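Local coordinates for protein 3-oxo-glucose-6-phosphate:glutamate aminotransferase (Bacillus subtilis subsp. subtilis, PDB 4K2M) that catalyses the reversible, pyridoxal phosphate-dependent transamination of 3-dehydro-glucose 6-phosphate with glutamate, giving kanosamine 6-phosphate on the route to kanosamine, at residues Gln175-Asp180 with His199-His204; Ala238-Leu243 with Ile260-Glu265. One frame throughout, in Å; residues are numbered along the deposited sequence.

Both contacts belong to the aminotransferase domain, which has the aspartate aminotransferase fold, and they follow one another in series along the chain. Contact 1 comes first: the loop after strand 166-169 (175-180) meets the loop after strand 192-195 (199-204), so that contact 1 closes a loop that contains strand 192-195. The chain then runs through helix 207-217 and strand 220-224 before contact 2 pairs strand 240-244 with strand 258-262 in the same seven-stranded sheet. The two neither nest nor cross. Contact 1 joins one loop to another, 199-204, that passes close to the bound aldimine, whereas contact 2 joins neighbouring strands of the sheet.

Contact 1. Residues Gln175-Asp180 with His199-His204; sequences QTFCID and HLYGKH. With EDO (1,2-ethanediol), chain G; EDO (1,2-ethanediol), chain D.
Two irregular loops meet here through side chains and a single bridging water, with no direct hydrogen bond from one to the other. F177 and Y201 form a T-shaped pair whose planes stand at 67°. In both residues CG lies anti to the carbonyl carbon, and the Y201 ring turns its edge to F177, setting CE2 3.7 Å from F177 CG, over the rim of the phenylalanine face. L200 takes the other course, with CG anti to the backbone N (chi1 -166°). Its CG sits over the centre of the Y201 ring, while its CD2 reaches the backbone O of F177 at 3.7 Å.

At the other end K203 starts with CG anti to its backbone N, and a bend at chi2 carries the chain across T176 at about a right angle, methyl CG2 to CE. NZ makes a hydrogen bond to S345 and a salt bridge to D347. C178 SG packs against the backbone O of K203 at 3.5 Å. T176 holds OG1 in the crowded position between N and carbonyl carbon (chi1 71°), where it accepts from C178 N at 3.1 Å, an ST turn that spans F177.

The water donates to T176 O at 2.7 Å and to L200 O at 2.8 Å, bridging a carbonyl of each loop; L200 O also accepts from K203 N. Y201 OH accepts from O2 of one ethanediol at 2.6 Å and also bonds to Y380 O; a second donates to Q175 O. Both probably come from the crystallisation liquor. The Y201 N-H is bonded to Q227, a pyridoxal phosphate-binding residue, and L200 lies beside the substrate-binding Y381. This is consistent with a second-shell position: apolar packing and a water join 175-180 to a segment next to the cofactor site.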
loop_
_atom_site.group_PDB
_atom_site.type_symbol
_atom_site.label_atom_id
_atom_site.label_comp_id
_atom_site.label_asym_id
_atom_site.label_seq_id
_atom_site.Cartn_x
_atom_site.Cartn_y
_atom_site.Cartn_z
ATOM N N GLN A 175 -14.556 8.798 -30.130
ATOM C CA GLN A 175 -13.286 9.329 -30.627
ATOM C C GLN A 175 -12.302 9.638 -29.505
ATOM O O GLN A 175 -11.097 9.425 -29.655
ATOM C CB GLN A 175 -13.516 10.602 -31.450
ATOM C CG GLN A 175 -13.818 10.352 -32.925
ATOM C CD GLN A 175 -15.090 9.569 -33.125
ATOM O OE1 GLN A 175 -16.151 9.957 -32.639
ATOM N NE2 GLN A 175 -14.991 8.445 -33.828
ATOM N N THR A 176 -12.809 10.165 -28.393
ATOM C CA THR A 176 -11.942 10.562 -27.283
ATOM C C THR A 176 -11.786 9.449 -26.248
ATOM O O THR A 176 -10.883 9.509 -25.418
ATOM C CB THR A 176 -12.476 11.802 -26.534
ATOM O OG1 THR A 176 -13.642 11.448 -25.786
ATOM C CG2 THR A 176 -12.826 12.937 -27.504
ATOM N N PHE A 177 -12.692 8.471 -26.287
ATOM C CA PHE A 177 -12.768 7.381 -25.297
ATOM C C PHE A 177 -13.143 7.842 -23.887
ATOM O O PHE A 177 -13.127 7.046 -22.943
ATOM C CB PHE A 177 -11.486 6.544 -25.252
ATOM C CG PHE A 177 -11.125 5.917 -26.568
ATOM C CD1 PHE A 177 -11.754 4.741 -26.990
ATOM C CD2 PHE A 177 -10.137 6.485 -27.368
ATOM C CE1 PHE A 177 -11.411 4.154 -28.205
ATOM C CE2 PHE A 177 -9.790 5.914 -28.576
ATOM C CZ PHE A 177 -10.433 4.746 -29.003
ATOM N N CYS A 178 -13.518 9.110 -23.750
ATOM C CA CYS A 178 -13.920 9.646 -22.451
ATOM C C CYS A 178 -15.428 9.735 -22.349
ATOM O O CYS A 178 -16.138 9.739 -23.361
ATOM C CB CYS A 178 -13.303 11.031 -22.214
ATOM S SG CYS A 178 -11.508 10.981 -22.128
ATOM N N ILE A 179 -15.911 9.826 -21.115
ATOM C CA ILE A 179 -17.346 9.872 -20.848
ATOM C C ILE A 179 -18.025 10.974 -21.660
ATOM O O ILE A 179 -17.544 12.099 -21.724
ATOM C CB ILE A 179 -17.610 10.028 -19.332
ATOM C CG1 ILE A 179 -19.102 9.908 -19.009
ATOM C CG2 ILE A 179 -17.029 11.338 -18.790
ATOM C CD1 ILE A 179 -19.350 9.844 -17.495
ATOM N N ASP A 180 -19.136 10.643 -22.310
ATOM C CA ASP A 180 -19.798 11.620 -23.183
ATOM C C ASP A 180 -20.674 12.520 -22.319
ATOM O O ASP A 180 -21.662 12.065 -21.738
ATOM C CB ASP A 180 -20.633 10.871 -24.227
ATOM C CG ASP A 180 -21.219 11.787 -25.303
ATOM O OD1 ASP A 180 -21.178 13.031 -25.158
ATOM O OD2 ASP A 180 -21.741 11.241 -26.295
ATOM N N HIS A 199 -9.864 10.281 -17.180
ATOM C CA HIS A 199 -9.075 10.852 -18.269
ATOM C C HIS A 199 -8.312 9.717 -18.923
ATOM O O HIS A 199 -7.112 9.542 -18.723
ATOM C CB HIS A 199 -8.161 11.966 -17.759
ATOM C CG HIS A 199 -8.920 13.024 -17.018
ATOM N ND1 HIS A 199 -10.164 13.443 -17.420
ATOM C CD2 HIS A 199 -8.636 13.692 -15.874
ATOM C CE1 HIS A 199 -10.624 14.338 -16.556
ATOM N NE2 HIS A 199 -9.723 14.502 -15.611
ATOM N N LEU A 200 -9.047 8.914 -19.678
ATOM C CA LEU A 200 -8.548 7.622 -20.132
ATOM C C LEU A 200 -7.462 7.768 -21.176
ATOM O O LEU A 200 -7.574 8.582 -22.108
ATOM C CB LEU A 200 -9.701 6.808 -20.718
ATOM C CG LEU A 200 -9.402 5.325 -20.934
ATOM C CD1 LEU A 200 -9.002 4.636 -19.614
ATOM C CD2 LEU A 200 -10.651 4.662 -21.522
ATOM N N TYR A 201 -6.411 6.965 -20.993
ATOM C CA TYR A 201 -5.231 6.928 -21.855
ATOM C C TYR A 201 -4.434 8.229 -21.771
ATOM O O TYR A 201 -3.448 8.396 -22.492
ATOM C CB TYR A 201 -5.603 6.624 -23.315
ATOM C CG TYR A 201 -6.528 5.433 -23.486
ATOM C CD1 TYR A 201 -6.430 4.318 -22.666
ATOM C CD2 TYR A 201 -7.481 5.428 -24.484
ATOM C CE1 TYR A 201 -7.283 3.224 -22.830
ATOM C CE2 TYR A 201 -8.334 4.350 -24.653
ATOM C CZ TYR A 201 -8.219 3.252 -23.831
ATOM O OH TYR A 201 -9.085 2.198 -24.027
ATOM N N GLY A 202 -4.849 9.139 -20.887
ATOM C CA GLY A 202 -4.179 10.431 -20.745
ATOM C C GLY A 202 -4.910 11.578 -21.434
ATOM O O GLY A 202 -4.449 12.721 -21.423
ATOM N N LYS A 203 -6.069 11.281 -22.011
ATOM C CA LYS A 203 -6.889 12.308 -22.676
ATOM C C LYS A 203 -7.803 12.972 -21.647
ATOM O O LYS A 203 -8.472 12.295 -20.875
ATOM C CB LYS A 203 -7.754 11.644 -23.754
ATOM C CG LYS A 203 -8.727 12.557 -24.475
ATOM C CD LYS A 203 -8.023 13.513 -25.412
ATOM C CE LYS A 203 -9.049 14.252 -26.275
ATOM N NZ LYS A 203 -8.367 15.218 -27.181
ATOM N N HIS A 204 -7.846 14.301 -21.653
ATOM C CA HIS A 204 -8.669 15.055 -20.707
ATOM C C HIS A 204 -10.146 14.964 -21.103
ATOM O O HIS A 204 -10.515 15.246 -22.256
ATOM C CB HIS A 204 -8.217 16.522 -20.719
ATOM C CG HIS A 204 -8.331 17.215 -19.397
ATOM N ND1 HIS A 204 -7.589 18.333 -19.080
ATOM C CD2 HIS A 204 -9.092 16.945 -18.312
ATOM C CE1 HIS A 204 -7.898 18.729 -17.856
ATOM N NE2 HIS A 204 -8.807 17.904 -17.369
HETATM C C1 EDO G . -11.622 0.093 -24.985
HETATM O O1 EDO G . -12.608 -0.385 -24.074
HETATM C C2 EDO G . -11.932 1.526 -25.392
HETATM O O2 EDO G . -11.701 2.383 -24.271
HETATM C C1 EDO D . -8.377 7.042 -32.356
HETATM O O1 EDO D . -7.777 7.284 -31.084
HETATM C C2 EDO D . -9.802 7.602 -32.326
HETATM O O2 EDO D . -9.737 9.009 -32.088
HETATM O O HOH W 1 -8.424 8.550 -24.780
#

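Contact 2. Residues Ala238-Leu243 with Ile260-Glu265; sequences ADITTL and IATDNE
I240 and I260 cross obliquely, meeting branch to branch: CG2 of I240 lies 3.7 Å from CG2 of I260. Each isoleucine places CG1 anti to its carbonyl carbon and CG2 anti to its backbone N, and it is these shorter branches that touch. The two strands that carry them run antiparallel. T241 and A261 make a hydrogen-bonded pair, T241 N to A261 O at 3.0 Å and A261 N to T241 O at 2.9 Å, while T242 and I260 form the next, non-hydrogen-bonded pair.

T241 and A261 project from the sheet face opposite T242 and I260. T241 OG1, anti to its carbonyl carbon, is bonded to E223 and receives a bond from a water; that water also lies within hydrogen-bonding distance of A261 O, but has more acceptors in reach than protons to serve them. Where the pairing ends, T262 takes over: with OG1 anti to its backbone N (chi1 -174°), the hydroxyl donates to D239 O at 2.8 Å, nearly along the C=O axis. T262 OG1 also accepts from the N-H of N264 (N to OG1 3.2 Å), an ST turn leading to N264, the N-cap of helix 265-275.

I240 and I260 pack on C271 of that helix, and I260 and T242 also reach A130 of helix 127-137. In the seven-stranded sheet, strand 240-244 lies between its antiparallel partner 258-262 and the parallel strand 220-224.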
loop_
_atom_site.group_PDB
_atom_site.type_symbol
_atom_site.label_atom_id
_atom_site.label_comp_id
_atom_site.label_asym_id
_atom_site.label_seq_id
_atom_site.Cartn_x
_atom_site.Cartn_y
_atom_site.Cartn_z
ATOM N N ALA A 238 -12.959 20.079 -10.901
ATOM C CA ALA A 238 -13.261 18.930 -10.036
ATOM C C ALA A 238 -13.233 19.286 -8.551
ATOM O O ALA A 238 -12.451 20.149 -8.127
ATOM C CB ALA A 238 -12.284 17.797 -10.314
ATOM N N ASP A 239 -14.068 18.619 -7.755
ATOM C CA ASP A 239 -13.982 18.770 -6.300
ATOM C C ASP A 239 -12.782 18.009 -5.754
ATOM O O ASP A 239 -12.060 18.501 -4.886
ATOM C CB ASP A 239 -15.253 18.267 -5.642
ATOM C CG ASP A 239 -16.462 19.035 -6.098
ATOM O OD1 ASP A 239 -16.496 20.251 -5.819
ATOM O OD2 ASP A 239 -17.351 18.432 -6.747
ATOM N N ILE A 240 -12.586 16.805 -6.277
ATOM C CA ILE A 240 -11.403 16.005 -5.968
ATOM C C ILE A 240 -10.745 15.487 -7.236
ATOM O O ILE A 240 -11.427 15.060 -8.163
ATOM C CB ILE A 240 -11.770 14.805 -5.073
ATOM C CG1 ILE A 240 -12.050 15.296 -3.653
ATOM C CG2 ILE A 240 -10.648 13.727 -5.079
ATOM C CD1 ILE A 240 -12.040 14.211 -2.609
ATOM N N THR A 241 -9.415 15.522 -7.265
ATOM C CA THR A 241 -8.634 14.923 -8.344
ATOM C C THR A 241 -7.853 13.735 -7.775
ATOM O O THR A 241 -7.244 13.845 -6.712
ATOM C CB THR A 241 -7.628 15.956 -8.894
ATOM O OG1 THR A 241 -8.345 17.061 -9.479
ATOM C CG2 THR A 241 -6.700 15.337 -9.947
ATOM N N THR A 242 -7.841 12.601 -8.468
ATOM C CA THR A 242 -7.038 11.482 -7.983
ATOM C C THR A 242 -5.919 11.153 -8.961
ATOM O O THR A 242 -6.100 11.236 -10.175
ATOM C CB THR A 242 -7.887 10.239 -7.743
ATOM O OG1 THR A 242 -8.464 9.826 -8.989
ATOM C CG2 THR A 242 -8.996 10.554 -6.760
ATOM N N LEU A 243 -4.774 10.756 -8.414
ATOM C CA LEU A 243 -3.619 10.383 -9.211
ATOM C C LEU A 243 -3.157 8.998 -8.807
ATOM O O LEU A 243 -3.400 8.571 -7.682
ATOM C CB LEU A 243 -2.465 11.360 -8.972
ATOM C CG LEU A 243 -2.708 12.788 -9.474
ATOM C CD1 LEU A 243 -1.580 13.712 -9.040
ATOM C CD2 LEU A 243 -2.829 12.806 -10.996
ATOM N N ILE A 260 -4.620 12.320 -3.572
ATOM C CA ILE A 260 -5.861 13.066 -3.704
ATOM C C ILE A 260 -5.488 14.544 -3.674
ATOM O O ILE A 260 -4.692 14.962 -2.838
ATOM C CB ILE A 260 -6.767 12.792 -2.510
ATOM C CG1 ILE A 260 -7.242 11.340 -2.526
ATOM C CG2 ILE A 260 -7.990 13.709 -2.546
ATOM C CD1 ILE A 260 -7.917 10.920 -1.218
ATOM N N ALA A 261 -6.049 15.340 -4.580
ATOM C CA ALA A 261 -5.790 16.776 -4.555
ATOM C C ALA A 261 -7.102 17.522 -4.491
ATOM O O ALA A 261 -8.058 17.165 -5.174
ATOM C CB ALA A 261 -4.994 17.200 -5.773
ATOM N N THR A 262 -7.164 18.549 -3.648
ATOM C CA THR A 262 -8.388 19.340 -3.543
ATOM C C THR A 262 -8.051 20.738 -3.066
ATOM O O THR A 262 -7.003 20.947 -2.450
ATOM C CB THR A 262 -9.435 18.681 -2.604
ATOM O OG1 THR A 262 -10.661 19.434 -2.655
ATOM C CG2 THR A 262 -8.935 18.632 -1.155
ATOM N N ASP A 263 -8.926 21.695 -3.383
ATOM C CA ASP A 263 -8.799 23.038 -2.839
ATOM C C ASP A 263 -9.597 23.217 -1.552
ATOM O O ASP A 263 -9.458 24.229 -0.866
ATOM C CB ASP A 263 -9.236 24.088 -3.869
ATOM C CG ASP A 263 -8.192 24.328 -4.945
ATOM O OD1 ASP A 263 -6.981 24.194 -4.655
ATOM O OD2 ASP A 263 -8.578 24.672 -6.086
ATOM N N ASN A 264 -10.431 22.239 -1.211
ATOM C CA ASN A 264 -11.339 22.416 -0.086
ATOM C C ASN A 264 -10.749 21.881 1.210
ATOM O O ASN A 264 -10.467 20.689 1.313
ATOM C CB ASN A 264 -12.678 21.729 -0.347
ATOM C CG ASN A 264 -13.699 22.063 0.713
ATOM O OD1 ASN A 264 -13.702 21.474 1.793
ATOM N ND2 ASN A 264 -14.567 23.030 0.418
ATOM N N GLU A 265 -10.573 22.757 2.199
ATOM C CA GLU A 265 -9.928 22.374 3.458
ATOM C C GLU A 265 -10.696 21.320 4.252
ATOM O O GLU A 265 -10.093 20.379 4.780
ATOM C CB GLU A 265 -9.660 23.608 4.337
ATOM C CG GLU A 265 -8.762 23.323 5.555
ATOM C CD GLU A 265 -9.549 22.878 6.785
ATOM O OE1 GLU A 265 -10.773 23.122 6.832
ATOM O OE2 GLU A 265 -8.940 22.283 7.705
HETATM O O HOH W 2 -9.575 18.669 -7.343
HETATM O O HOH W 3 -10.857 21.169 -5.491
#